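Local coordinates for uncharacterized protein (Bacteroides uniformis, PDB 4IYK), which is of unknown function but may bind carbohydrate, at residues Gln132-Lys137 / Ala203-Ser208; Leu155-Gly160 / Gly185-Val190; His18-Asp23 / Val98-Val103; Pro105-Lys110 / Arg214-Pro219. All blocks are in the same frame, centred on the assembly; numbering follows the deposited sequence.

From the N terminus, contact 3 comes first: it pairs 18-23 with 98-103 and closes a loop of 74 residues within the N-terminal domain. Contact 4 then opens at 105-110 and closes at 214-219, spanning most of the C-terminal domain. Within that span contact 1 joins 132-137 to 203-208, and contact 2, 155-160 with 185-190, lies deeper still, so the three are nested and none cross. Contacts 1 and 4 touch through neighbouring strands, with a probable hydrogen bond from Ala203 N to Asn216 O. The salt bridge between Asp23 of contact 3 and Arg108 of contact 4 ties the two domains together. Contact 2 stands apart, its nearest atoms about 24 Å from those of contact 3.

Contact 1 (Gln132-Lys137 / Ala203-Ser208)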
loop_
_atom_site.group_PDB
_atom_site.type_symbol
_atom_site.label_atom_id
_atom_site.label_comp_id
_atom_site.label_asym_id
_atom_site.label_seq_id
_atom_site.Cartn_x
_atom_site.Cartn_y
_atom_site.Cartn_z
ATOM N N GLN A 132 -10.801 -15.087 -5.804
ATOM C CA GLN A 132 -12.074 -14.901 -6.514
ATOM C C GLN A 132 -13.131 -14.195 -5.664
ATOM O O GLN A 132 -13.913 -13.411 -6.199
ATOM C CB GLN A 132 -12.627 -16.245 -7.010
ATOM C CG GLN A 132 -12.026 -16.696 -8.341
ATOM C CD GLN A 132 -12.705 -17.915 -8.938
ATOM O OE1 GLN A 132 -13.125 -18.851 -8.240
ATOM N NE2 GLN A 132 -12.775 -17.948 -10.260
ATOM N N GLU A 133 -13.148 -14.459 -4.347
ATOM C CA GLU A 133 -14.097 -13.884 -3.379
ATOM C C GLU A 133 -13.960 -12.369 -3.197
ATOM O O GLU A 133 -14.908 -11.740 -2.706
ATOM C CB GLU A 133 -13.976 -14.583 -2.001
ATOM C CG GLU A 133 -12.570 -14.554 -1.406
ATOM C CD GLU A 133 -12.420 -14.894 0.068
ATOM O OE1 GLU A 133 -13.075 -15.859 0.527
ATOM O OE2 GLU A 133 -11.618 -14.215 0.755
ATOM N N VAL A 134 -12.792 -11.775 -3.570
ATOM C CA VAL A 134 -12.521 -10.347 -3.391
ATOM C C VAL A 134 -13.373 -9.476 -4.306
ATOM O O VAL A 134 -13.407 -9.702 -5.514
ATOM C CB VAL A 134 -11.017 -9.975 -3.579
ATOM C CG1 VAL A 134 -10.783 -8.497 -3.303
ATOM C CG2 VAL A 134 -10.117 -10.829 -2.697
ATOM N N LYS A 135 -13.999 -8.442 -3.712
ATOM C CA LYS A 135 -14.787 -7.421 -4.402
ATOM C C LYS A 135 -14.138 -6.033 -4.225
ATOM O O LYS A 135 -13.263 -5.845 -3.370
ATOM C CB LYS A 135 -16.246 -7.418 -3.918
ATOM C CG LYS A 135 -16.975 -8.735 -4.218
ATOM C CD LYS A 135 -18.491 -8.612 -4.017
ATOM C CE LYS A 135 -19.205 -8.311 -5.313
ATOM N NZ LYS A 135 -20.683 -8.453 -5.180
ATOM N N LEU A 136 -14.552 -5.070 -5.059
ATOM C CA LEU A 136 -14.022 -3.711 -5.058
ATOM C C LEU A 136 -14.961 -2.749 -4.336
ATOM O O LEU A 136 -16.129 -2.653 -4.695
ATOM C CB LEU A 136 -13.802 -3.251 -6.506
ATOM C CG LEU A 136 -13.224 -1.837 -6.719
ATOM C CD1 LEU A 136 -11.778 -1.741 -6.232
ATOM C CD2 LEU A 136 -13.293 -1.464 -8.176
ATOM N N LYS A 137 -14.432 -2.014 -3.350
ATOM C CA LYS A 137 -15.185 -1.041 -2.553
ATOM C C LYS A 137 -14.880 0.398 -3.014
ATOM O O LYS A 137 -15.808 1.186 -3.194
ATOM C CB LYS A 137 -14.850 -1.221 -1.061
ATOM C CG LYS A 137 -15.820 -0.550 -0.101
ATOM C CD LYS A 137 -15.368 -0.741 1.342
ATOM C CE LYS A 137 -16.196 0.047 2.336
ATOM N NZ LYS A 137 -15.599 0.030 3.698
ATOM N N ALA A 203 -6.592 1.139 -4.458
ATOM C CA ALA A 203 -7.811 0.341 -4.608
ATOM C C ALA A 203 -8.090 -0.364 -3.311
ATOM O O ALA A 203 -7.221 -1.064 -2.794
ATOM C CB ALA A 203 -7.684 -0.665 -5.749
ATOM N N LEU A 204 -9.284 -0.118 -2.757
ATOM C CA LEU A 204 -9.745 -0.675 -1.491
ATOM C C LEU A 204 -10.701 -1.848 -1.748
ATOM O O LEU A 204 -11.780 -1.684 -2.327
ATOM C CB LEU A 204 -10.410 0.413 -0.605
ATOM C CG LEU A 204 -10.843 -0.040 0.819
ATOM C CD1 LEU A 204 -9.635 -0.425 1.679
ATOM C CD2 LEU A 204 -11.697 1.059 1.523
ATOM N N ALA A 205 -10.302 -3.032 -1.296
ATOM C CA ALA A 205 -11.119 -4.248 -1.436
ATOM C C ALA A 205 -12.162 -4.363 -0.329
ATOM O O ALA A 205 -12.072 -3.685 0.686
ATOM C CB ALA A 205 -10.225 -5.482 -1.417
ATOM N N ASP A 206 -13.111 -5.277 -0.527
ATOM C CA ASP A 206 -14.144 -5.708 0.407
ATOM C C ASP A 206 -13.951 -7.235 0.545
ATOM O O ASP A 206 -14.039 -7.957 -0.456
ATOM C CB ASP A 206 -15.518 -5.276 -0.122
ATOM C CG ASP A 206 -16.708 -5.798 0.663
ATOM O OD1 ASP A 206 -16.601 -5.911 1.907
ATOM O OD2 ASP A 206 -17.749 -6.067 0.039
ATOM N N VAL A 207 -13.513 -7.690 1.761
ATOM C CA VAL A 207 -13.121 -9.064 2.123
ATOM C C VAL A 207 -13.608 -9.417 3.553
ATOM O O VAL A 207 -13.577 -8.556 4.441
ATOM C CB VAL A 207 -11.557 -9.231 2.045
ATOM C CG1 VAL A 207 -11.128 -10.700 2.165
ATOM C CG2 VAL A 207 -10.955 -8.594 0.792
ATOM N N SER A 208 -13.999 -10.696 3.795
ATOM C CA SER A 208 -14.432 -11.128 5.125
ATOM C C SER A 208 -13.392 -11.919 5.922
ATOM O O SER A 208 -12.565 -12.615 5.344
ATOM C CB SER A 208 -15.658 -12.003 5.006
ATOM O OG SER A 208 -15.293 -13.316 5.388
HETATM O O HOH W 1 -11.866 -14.545 3.625
#
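Val134 packs CG1 against Ala205 CB at 3.6 Å, and the same methyl lies 4.1 Å from CG2 of Val207, whose side chain crosses it obliquely. With CG1 anti to the backbone N (chi1 -177°), Val134 directs this branch at both partners. Glu133 comes at about a right angle to Val207, its OE2 3.8 Å from CG1; this oxygen accepts from Tyr83 OH and from a water that also donates to Ser208 O. Farther along, Lys137 and Leu204 lie side by side and point the same way, CD to CD2 4.1 Å apart. Lys135 and Asp206 form an antiparallel hydrogen-bonded pair with side chains on one face, Asp206 N reaching Lys135 O at 2.9 Å. Their charged ends do not meet, and Asp206 OD2 bonds Ser169 OG instead. Strands 135-144 and 196-206 pair here in the antiparallel sheet of the C-terminal domain, with strand 169-171 also pairing with 135-144 and Ile107 of strand 107-117 packing on Val134, Leu136, Ala203 and Ala205.

Contact 2 (Leu155-Gly160 / Gly185-Val190); sequences LTLNGG and GQNADV
Asn187 holds the backbone of Asn158 at both ends. Its OD1 accepts from Asn158 N at 2.7 Å, in the carbonyl plane and on a lone pair, with an almost straight N-H...O angle of 176°, while its ND2 donates to Asn158 O at 3.1 Å. One side-chain amide thus does for a single residue what the backbone of a neighbouring strand would do. Asn158 answers with its own amide: the two side chains slide past each other in opposite directions, their planes 21° apart, and Asn158 ND2 donates to Gln186 O at 2.8 Å. A water accepts from the same ND2 and donates to Asp189 OD2, bridging the loops. Beside the amides the contact turns apolar: Leu157 CD2 lies 3.9 Å from Val190 CG2, and Leu155 CD2 is 4.1 Å from Val190 CB. In the next shell, Asp183 O takes a further bond from Asn187 ND2, and Asp183 OD1 accepts from Gln186 N, which probably helps to position Gln186 and Asn187. An alanine in place of Asn187 would probably leave Asn158 N, Asn158 O and Asp183 O without these mates and the loops less firmly held together. The loops follow strands 135-144 and 178-183, which belong to different sheets of the C-terminal domain, and Ile182 of the latter packs against Leu157 and Asn187.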
loop_
_atom_site.group_PDB
_atom_site.type_symbol
_atom_site.label_atom_id
_atom_site.label_comp_id
_atom_site.label_asym_id
_atom_site.label_seq_id
_atom_site.Cartn_x
_atom_site.Cartn_y
_atom_site.Cartn_z
ATOM N N LEU A 155 -3.854 15.046 0.079
ATOM C CA LEU A 155 -4.447 16.366 -0.046
ATOM C C LEU A 155 -5.944 16.206 -0.263
ATOM O O LEU A 155 -6.388 15.190 -0.778
ATOM C CB LEU A 155 -3.802 17.126 -1.223
ATOM C CG LEU A 155 -2.310 17.419 -1.076
ATOM C CD1 LEU A 155 -1.700 17.812 -2.430
ATOM C CD2 LEU A 155 -2.067 18.506 -0.000
ATOM N N THR A 156 -6.717 17.190 0.177
ATOM C CA THR A 156 -8.176 17.231 0.015
ATOM C C THR A 156 -8.401 17.943 -1.317
ATOM O O THR A 156 -7.945 19.085 -1.476
ATOM C CB THR A 156 -8.782 17.963 1.210
ATOM O OG1 THR A 156 -8.355 17.288 2.387
ATOM C CG2 THR A 156 -10.310 18.058 1.135
ATOM N N LEU A 157 -9.090 17.278 -2.250
ATOM C CA LEU A 157 -9.283 17.796 -3.604
ATOM C C LEU A 157 -10.737 18.096 -3.957
ATOM O O LEU A 157 -11.648 17.452 -3.446
ATOM C CB LEU A 157 -8.712 16.780 -4.620
ATOM C CG LEU A 157 -7.214 16.393 -4.474
ATOM C CD1 LEU A 157 -6.855 15.262 -5.426
ATOM C CD2 LEU A 157 -6.276 17.617 -4.684
ATOM N N ASN A 158 -10.924 19.014 -4.932
ATOM C CA ASN A 158 -12.236 19.387 -5.455
ATOM C C ASN A 158 -12.548 18.673 -6.756
ATOM O O ASN A 158 -11.635 18.423 -7.539
ATOM C CB ASN A 158 -12.283 20.883 -5.718
ATOM C CG ASN A 158 -11.910 21.764 -4.571
ATOM O OD1 ASN A 158 -12.422 21.631 -3.463
ATOM N ND2 ASN A 158 -11.099 22.771 -4.858
ATOM N N GLY A 159 -13.840 18.408 -7.007
ATOM C CA GLY A 159 -14.280 17.817 -8.264
ATOM C C GLY A 159 -14.881 16.434 -8.240
ATOM O O GLY A 159 -15.680 16.114 -9.117
ATOM N N GLY A 160 -14.443 15.607 -7.297
ATOM C CA GLY A 160 -14.935 14.240 -7.098
ATOM C C GLY A 160 -14.467 13.155 -8.053
ATOM O O GLY A 160 -14.735 11.976 -7.805
ATOM N N GLY A 185 -6.638 23.199 -12.411
ATOM C CA GLY A 185 -7.208 24.538 -12.259
ATOM C C GLY A 185 -8.168 24.639 -11.087
ATOM O O GLY A 185 -8.246 25.678 -10.426
ATOM N N GLN A 186 -8.908 23.547 -10.832
ATOM C CA GLN A 186 -9.883 23.415 -9.755
ATOM C C GLN A 186 -9.205 23.078 -8.417
ATOM O O GLN A 186 -9.867 23.107 -7.380
ATOM C CB GLN A 186 -10.907 22.312 -10.126
ATOM C CG GLN A 186 -11.931 22.799 -11.195
ATOM C CD GLN A 186 -12.756 23.963 -10.726
ATOM O OE1 GLN A 186 -12.550 25.132 -11.126
ATOM N NE2 GLN A 186 -13.651 23.693 -9.796
ATOM N N ASN A 187 -7.884 22.769 -8.448
ATOM C CA ASN A 187 -7.115 22.365 -7.292
ATOM C C ASN A 187 -5.784 23.117 -7.173
ATOM O O ASN A 187 -4.837 22.612 -6.562
ATOM C CB ASN A 187 -6.886 20.851 -7.393
ATOM C CG ASN A 187 -8.164 20.091 -7.135
ATOM O OD1 ASN A 187 -8.687 20.124 -6.031
ATOM N ND2 ASN A 187 -8.771 19.527 -8.174
ATOM N N ALA A 188 -5.729 24.346 -7.695
ATOM C CA ALA A 188 -4.500 25.167 -7.692
ATOM C C ALA A 188 -4.028 25.557 -6.282
ATOM O O ALA A 188 -2.867 25.878 -6.106
ATOM C CB ALA A 188 -4.725 26.418 -8.515
ATOM N N ASP A 189 -4.927 25.538 -5.294
ATOM C CA ASP A 189 -4.638 25.907 -3.905
ATOM C C ASP A 189 -3.675 24.890 -3.230
ATOM O O ASP A 189 -2.802 25.302 -2.453
ATOM C CB ASP A 189 -5.962 26.044 -3.096
ATOM C CG ASP A 189 -6.815 24.791 -2.952
ATOM O OD1 ASP A 189 -6.781 23.925 -3.870
ATOM O OD2 ASP A 189 -7.534 24.674 -1.929
ATOM N N VAL A 190 -3.801 23.599 -3.558
ATOM C CA VAL A 190 -2.972 22.551 -2.943
ATOM C C VAL A 190 -2.047 21.849 -3.964
ATOM O O VAL A 190 -1.133 21.147 -3.551
ATOM C CB VAL A 190 -3.805 21.531 -2.125
ATOM C CG1 VAL A 190 -4.513 22.234 -0.962
ATOM C CG2 VAL A 190 -4.794 20.748 -3.000
HETATM O O HOH W 2 -8.153 22.198 -0.680
HETATM O O HOH W 3 -10.242 24.369 -2.483
#

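Contact 3 (His18-Asp23 / Val98-Val103); sequences HGSILD and VYDFKV. With EDO (1,2-ethanediol), chain I; EDO (1,2-ethanediol), chain D.
His18 and Val98 meet at one end of a parallel strand pair, the imidazole CE1 3.6 Å from Val98 CG2, while NE2 bonds Asp96 OD2. Further apolar contacts gather on the face of Ile21 and Phe101, where Ile21 CD1 lies 3.8 Å from Phe101 CD2 and Tyr99 CD1 sits over the centre of the Phe101 ring. In this N-terminal domain, which belongs to the transthyretin clan, strand 15-23 is the middle of a three-stranded mixed sheet, parallel to 95-103 and antiparallel to 62-65. Backbone bonds join the parallel pair, starting with Tyr99 N to His18 O and resuming with Phe101 N to Ser20 O, Leu22 N to Phe101 O at 2.8 Å and Val103 N to Leu22 O. Between Gly19 and Asp100 the pattern is interrupted: Tyr99 O approaches Gly19 CA at 3.4 Å in a CA-H...O contact, and Ser20 N turns instead to Asp100 OD1 in a weak bond of 2.8 Å. A side chain on Gly19 would run into Tyr99 O. Two ethanediols, probably from the crystallisation liquor, line strand 95-103; one bonds Tyr99 OH and Lys102 O, the other Asp100 N and O.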
loop_
_atom_site.group_PDB
_atom_site.type_symbol
_atom_site.label_atom_id
_atom_site.label_comp_id
_atom_site.label_asym_id
_atom_site.label_seq_id
_atom_site.Cartn_x
_atom_site.Cartn_y
_atom_site.Cartn_z
ATOM N N HIS A 18 16.067 -6.354 8.077
ATOM C CA HIS A 18 15.504 -5.615 6.947
ATOM C C HIS A 18 14.964 -6.654 5.968
ATOM O O HIS A 18 15.288 -7.835 6.089
ATOM C CB HIS A 18 16.544 -4.676 6.294
ATOM C CG HIS A 18 17.746 -5.415 5.800
ATOM N ND1 HIS A 18 17.832 -5.862 4.485
ATOM C CD2 HIS A 18 18.821 -5.871 6.489
ATOM C CE1 HIS A 18 18.972 -6.536 4.414
ATOM N NE2 HIS A 18 19.597 -6.578 5.596
ATOM N N GLY A 19 14.151 -6.212 5.030
ATOM C CA GLY A 19 13.539 -7.091 4.049
ATOM C C GLY A 19 12.405 -6.422 3.318
ATOM O O GLY A 19 12.250 -5.200 3.380
ATOM N N SER A 20 11.590 -7.233 2.633
ATOM C CA SER A 20 10.526 -6.706 1.801
ATOM C C SER A 20 9.250 -7.475 1.926
ATOM O O SER A 20 9.277 -8.675 2.213
ATOM C CB SER A 20 10.966 -6.751 0.332
ATOM O OG SER A 20 12.086 -5.920 0.078
ATOM N N ILE A 21 8.116 -6.780 1.680
ATOM C CA ILE A 21 6.792 -7.401 1.560
ATOM C C ILE A 21 6.648 -7.653 0.068
ATOM O O ILE A 21 6.645 -6.695 -0.724
ATOM C CB ILE A 21 5.612 -6.571 2.156
ATOM C CG1 ILE A 21 5.863 -6.131 3.650
ATOM C CG2 ILE A 21 4.268 -7.357 2.007
ATOM C CD1 ILE A 21 6.152 -7.330 4.722
ATOM N N LEU A 22 6.582 -8.912 -0.315
ATOM C CA LEU A 22 6.522 -9.286 -1.731
ATOM C C LEU A 22 5.269 -10.085 -2.075
ATOM O O LEU A 22 4.809 -10.928 -1.299
ATOM C CB LEU A 22 7.754 -10.123 -2.126
ATOM C CG LEU A 22 9.134 -9.510 -1.941
ATOM C CD1 LEU A 22 10.239 -10.540 -2.250
ATOM C CD2 LEU A 22 9.301 -8.213 -2.768
ATOM N N ASP A 23 4.757 -9.841 -3.286
ATOM C CA ASP A 23 3.626 -10.575 -3.828
ATOM C C ASP A 23 4.106 -12.003 -4.143
ATOM O O ASP A 23 5.051 -12.175 -4.914
ATOM C CB ASP A 23 3.150 -9.842 -5.090
ATOM C CG ASP A 23 1.869 -10.376 -5.687
ATOM O OD1 ASP A 23 1.783 -11.600 -5.909
ATOM O OD2 ASP A 23 0.994 -9.559 -6.021
ATOM N N VAL A 98 18.153 -10.756 7.196
ATOM C CA VAL A 98 17.359 -10.343 6.040
ATOM C C VAL A 98 16.174 -11.331 5.934
ATOM O O VAL A 98 16.362 -12.495 6.235
ATOM C CB VAL A 98 18.238 -10.212 4.737
ATOM C CG1 VAL A 98 18.919 -11.527 4.357
ATOM C CG2 VAL A 98 17.438 -9.655 3.569
ATOM N N TYR A 99 14.933 -10.840 5.658
ATOM C CA TYR A 99 13.771 -11.727 5.501
ATOM C C TYR A 99 12.662 -11.046 4.692
ATOM O O TYR A 99 12.114 -9.995 5.072
ATOM C CB TYR A 99 13.210 -12.240 6.847
ATOM C CG TYR A 99 12.272 -13.429 6.704
ATOM C CD1 TYR A 99 10.919 -13.248 6.422
ATOM C CD2 TYR A 99 12.736 -14.732 6.864
ATOM C CE1 TYR A 99 10.053 -14.333 6.295
ATOM C CE2 TYR A 99 11.875 -15.830 6.748
ATOM C CZ TYR A 99 10.531 -15.623 6.467
ATOM O OH TYR A 99 9.667 -16.686 6.341
ATOM N N ASP A 100 12.306 -11.695 3.591
ATOM C CA ASP A 100 11.237 -11.237 2.720
ATOM C C ASP A 100 9.980 -12.047 3.012
ATOM O O ASP A 100 10.051 -13.265 3.151
ATOM C CB ASP A 100 11.660 -11.371 1.244
ATOM C CG ASP A 100 12.805 -10.451 0.833
ATOM O OD1 ASP A 100 12.988 -9.393 1.483
ATOM O OD2 ASP A 100 13.515 -10.787 -0.139
ATOM N N PHE A 101 8.838 -11.374 3.156
ATOM C CA PHE A 101 7.576 -12.074 3.398
ATOM C C PHE A 101 6.814 -12.127 2.066
ATOM O O PHE A 101 6.730 -11.112 1.367
ATOM C CB PHE A 101 6.754 -11.352 4.498
ATOM C CG PHE A 101 7.411 -11.291 5.857
ATOM C CD1 PHE A 101 7.218 -12.306 6.786
ATOM C CD2 PHE A 101 8.166 -10.186 6.235
ATOM C CE1 PHE A 101 7.808 -12.236 8.055
ATOM C CE2 PHE A 101 8.760 -10.115 7.503
ATOM C CZ PHE A 101 8.574 -11.138 8.407
ATOM N N LYS A 102 6.275 -13.294 1.724
ATOM C CA LYS A 102 5.478 -13.588 0.519
ATOM C C LYS A 102 3.992 -13.552 0.892
ATOM O O LYS A 102 3.566 -14.248 1.809
ATOM C CB LYS A 102 5.859 -14.956 -0.083
ATOM C CG LYS A 102 7.366 -15.177 -0.258
ATOM C CD LYS A 102 7.895 -14.735 -1.608
ATOM C CE LYS A 102 9.299 -15.254 -1.865
ATOM N NZ LYS A 102 9.333 -16.727 -2.115
ATOM N N VAL A 103 3.212 -12.704 0.216
ATOM C CA VAL A 103 1.815 -12.456 0.590
ATOM C C VAL A 103 0.871 -12.514 -0.624
ATOM O O VAL A 103 1.317 -12.492 -1.776
ATOM C CB VAL A 103 1.713 -11.065 1.316
ATOM C CG1 VAL A 103 2.776 -10.903 2.404
ATOM C CG2 VAL A 103 1.765 -9.883 0.335
HETATM C C1 EDO I . 5.102 -16.879 4.131
HETATM O O1 EDO I . 4.116 -16.760 3.106
HETATM C C2 EDO I . 6.109 -15.695 4.052
HETATM O O2 EDO I . 7.016 -15.802 5.118
HETATM C C1 EDO D . 12.447 -15.640 2.846
HETATM O O1 EDO D . 11.233 -15.868 2.136
HETATM C C2 EDO D . 13.343 -14.681 2.013
HETATM O O2 EDO D . 14.265 -14.009 2.860
HETATM O O HOH W 4 14.848 -7.571 0.887
#

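Contact 4 (Pro105-Lys110 / Arg214-Pro219); sequences PYIRVK and RHNYAP. With EDO (1,2-ethanediol), chain E.
Asn216 reaches from its strand to Ile107, beginning with CB, which lies 3.3 Å from Ile107 O. CG, anti to the carbonyl carbon at chi1 -73°, is 3.2 Å from that same oxygen. At the tip the amide divides its contacts: OD1 accepts a hydrogen bond from Ile107 N at 3.1 Å, the donor standing 67° out of the carbonyl plane, while ND2 comes within 3.6 Å of Pro105 CB and donates to Asn81 O. An alanine here would probably leave both Ile107 N and Asn81 O without this mate, and the start of strand 107-117 less firmly held. Two residues on, Val109 CG1 packs against Ala218 CB at 3.8 Å. Next to this pair a water accepts from Val109 N and donates to Tyr217 O, filling in for a direct backbone bond. Across these two segments the link is therefore made by a side chain, a water and a methyl contact. Strand 107-117 borders the three-stranded sheet of the C-terminal E-set domain, and strand 216-224 belongs to the other sheet, beside 196-206; Ile107 packs on Leu127 of strand 120-129, Leu136 of strand 135-144 and Ala203 and Ala205 of strand 196-206, joining the two sheets.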
loop_
_atom_site.group_PDB
_atom_site.type_symbol
_atom_site.label_atom_id
_atom_site.label_comp_id
_atom_site.label_asym_id
_atom_site.label_seq_id
_atom_site.Cartn_x
_atom_site.Cartn_y
_atom_site.Cartn_z
ATOM N N PRO A 105 -1.928 -10.154 -1.987
ATOM C CA PRO A 105 -2.659 -8.883 -1.818
ATOM C C PRO A 105 -4.132 -9.089 -2.132
ATOM O O PRO A 105 -4.457 -10.012 -2.891
ATOM C CB PRO A 105 -1.999 -7.946 -2.839
ATOM C CG PRO A 105 -1.452 -8.835 -3.888
ATOM C CD PRO A 105 -1.082 -10.142 -3.204
ATOM N N TYR A 106 -5.028 -8.272 -1.564
ATOM C CA TYR A 106 -6.446 -8.430 -1.902
ATOM C C TYR A 106 -6.675 -8.043 -3.357
ATOM O O TYR A 106 -7.421 -8.698 -4.073
ATOM C CB TYR A 106 -7.325 -7.584 -0.959
ATOM C CG TYR A 106 -7.179 -7.964 0.499
ATOM C CD1 TYR A 106 -7.316 -9.291 0.910
ATOM C CD2 TYR A 106 -6.919 -7.001 1.469
ATOM C CE1 TYR A 106 -7.168 -9.653 2.246
ATOM C CE2 TYR A 106 -6.769 -7.349 2.811
ATOM C CZ TYR A 106 -6.895 -8.681 3.193
ATOM O OH TYR A 106 -6.749 -9.050 4.508
ATOM N N ILE A 107 -5.985 -6.990 -3.801
ATOM C CA ILE A 107 -6.070 -6.451 -5.152
ATOM C C ILE A 107 -4.670 -6.133 -5.686
ATOM O O ILE A 107 -3.852 -5.559 -4.964
ATOM C CB ILE A 107 -6.963 -5.154 -5.151
ATOM C CG1 ILE A 107 -8.438 -5.478 -4.785
ATOM C CG2 ILE A 107 -6.855 -4.368 -6.493
ATOM C CD1 ILE A 107 -9.308 -4.277 -4.595
ATOM N N ARG A 108 -4.447 -6.412 -6.990
ATOM C CA ARG A 108 -3.239 -6.007 -7.713
ATOM C C ARG A 108 -3.624 -4.907 -8.697
ATOM O O ARG A 108 -4.586 -5.086 -9.439
ATOM C CB ARG A 108 -2.627 -7.202 -8.472
ATOM C CG ARG A 108 -2.001 -8.256 -7.602
ATOM C CD ARG A 108 -1.440 -9.424 -8.422
ATOM N NE ARG A 108 -0.929 -10.439 -7.503
ATOM C CZ ARG A 108 -1.560 -11.544 -7.139
ATOM N NH1 ARG A 108 -2.702 -11.890 -7.724
ATOM N NH2 ARG A 108 -1.021 -12.351 -6.232
ATOM N N VAL A 109 -2.912 -3.765 -8.707
ATOM C CA VAL A 109 -3.204 -2.721 -9.697
ATOM C C VAL A 109 -2.399 -3.064 -10.947
ATOM O O VAL A 109 -1.179 -3.207 -10.863
ATOM C CB VAL A 109 -2.948 -1.284 -9.211
ATOM C CG1 VAL A 109 -3.278 -0.285 -10.308
ATOM C CG2 VAL A 109 -3.752 -0.978 -7.955
ATOM N N LYS A 110 -3.076 -3.215 -12.085
ATOM C CA LYS A 110 -2.402 -3.605 -13.320
ATOM C C LYS A 110 -2.303 -2.472 -14.331
ATOM O O LYS A 110 -3.222 -1.656 -14.470
ATOM C CB LYS A 110 -3.092 -4.815 -13.976
ATOM C CG LYS A 110 -3.252 -6.041 -13.060
ATOM C CD LYS A 110 -1.929 -6.566 -12.454
ATOM C CE LYS A 110 -1.049 -7.346 -13.410
ATOM N NZ LYS A 110 0.212 -7.781 -12.753
ATOM N N ARG A 214 -7.256 -2.705 4.175
ATOM C CA ARG A 214 -6.521 -1.488 3.820
ATOM C C ARG A 214 -6.302 -1.441 2.316
ATOM O O ARG A 214 -6.384 -2.478 1.650
ATOM C CB ARG A 214 -5.164 -1.415 4.562
ATOM C CG ARG A 214 -5.261 -1.442 6.097
ATOM C CD ARG A 214 -5.969 -0.221 6.626
ATOM N NE ARG A 214 -5.691 0.028 8.037
ATOM C CZ ARG A 214 -6.073 1.123 8.694
ATOM N NH1 ARG A 214 -6.753 2.080 8.069
ATOM N NH2 ARG A 214 -5.759 1.281 9.971
ATOM N N HIS A 215 -6.028 -0.236 1.776
ATOM C CA HIS A 215 -5.812 -0.063 0.347
ATOM C C HIS A 215 -4.620 -0.806 -0.173
ATOM O O HIS A 215 -3.568 -0.883 0.480
ATOM C CB HIS A 215 -5.565 1.437 -0.006
ATOM C CG HIS A 215 -6.762 2.322 0.103
ATOM N ND1 HIS A 215 -7.162 2.823 1.307
ATOM C CD2 HIS A 215 -7.540 2.840 -0.872
ATOM C CE1 HIS A 215 -8.218 3.580 1.053
ATOM N NE2 HIS A 215 -8.450 3.660 -0.252
ATOM N N ASN A 216 -4.753 -1.239 -1.425
ATOM C CA ASN A 216 -3.678 -1.732 -2.261
ATOM C C ASN A 216 -3.286 -0.566 -3.178
ATOM O O ASN A 216 -4.108 0.292 -3.445
ATOM C CB ASN A 216 -4.105 -2.958 -3.025
ATOM C CG ASN A 216 -4.217 -4.175 -2.145
ATOM O OD1 ASN A 216 -5.299 -4.671 -1.905
ATOM N ND2 ASN A 216 -3.096 -4.684 -1.645
ATOM N N TYR A 217 -2.037 -0.535 -3.642
ATOM C CA TYR A 217 -1.498 0.560 -4.428
ATOM C C TYR A 217 -0.669 0.132 -5.612
ATOM O O TYR A 217 -0.048 -0.927 -5.610
ATOM C CB TYR A 217 -0.568 1.409 -3.516
ATOM C CG TYR A 217 -1.270 2.095 -2.368
ATOM C CD1 TYR A 217 -2.049 3.222 -2.580
ATOM C CD2 TYR A 217 -1.191 1.585 -1.070
ATOM C CE1 TYR A 217 -2.692 3.869 -1.525
ATOM C CE2 TYR A 217 -1.837 2.214 -0.008
ATOM C CZ TYR A 217 -2.581 3.364 -0.242
ATOM O OH TYR A 217 -3.189 4.036 0.781
ATOM N N ALA A 218 -0.596 1.029 -6.585
ATOM C CA ALA A 218 0.324 0.997 -7.707
ATOM C C ALA A 218 1.549 1.833 -7.276
ATOM O O ALA A 218 1.417 2.585 -6.314
ATOM C CB ALA A 218 -0.326 1.602 -8.939
ATOM N N PRO A 219 2.742 1.717 -7.901
ATOM C CA PRO A 219 3.879 2.557 -7.459
ATOM C C PRO A 219 3.611 4.065 -7.681
ATOM O O PRO A 219 2.862 4.444 -8.593
ATOM C CB PRO A 219 5.058 2.055 -8.323
ATOM C CG PRO A 219 4.622 0.692 -8.822
ATOM C CD PRO A 219 3.133 0.840 -9.022
HETATM C C1 EDO E . -9.986 1.400 4.965
HETATM O O1 EDO E . -9.862 0.561 6.106
HETATM C C2 EDO E . -9.092 2.653 5.108
HETATM O O2 EDO E . -7.819 2.329 5.656
HETATM O O HOH W 5 -0.728 -3.320 -6.744
#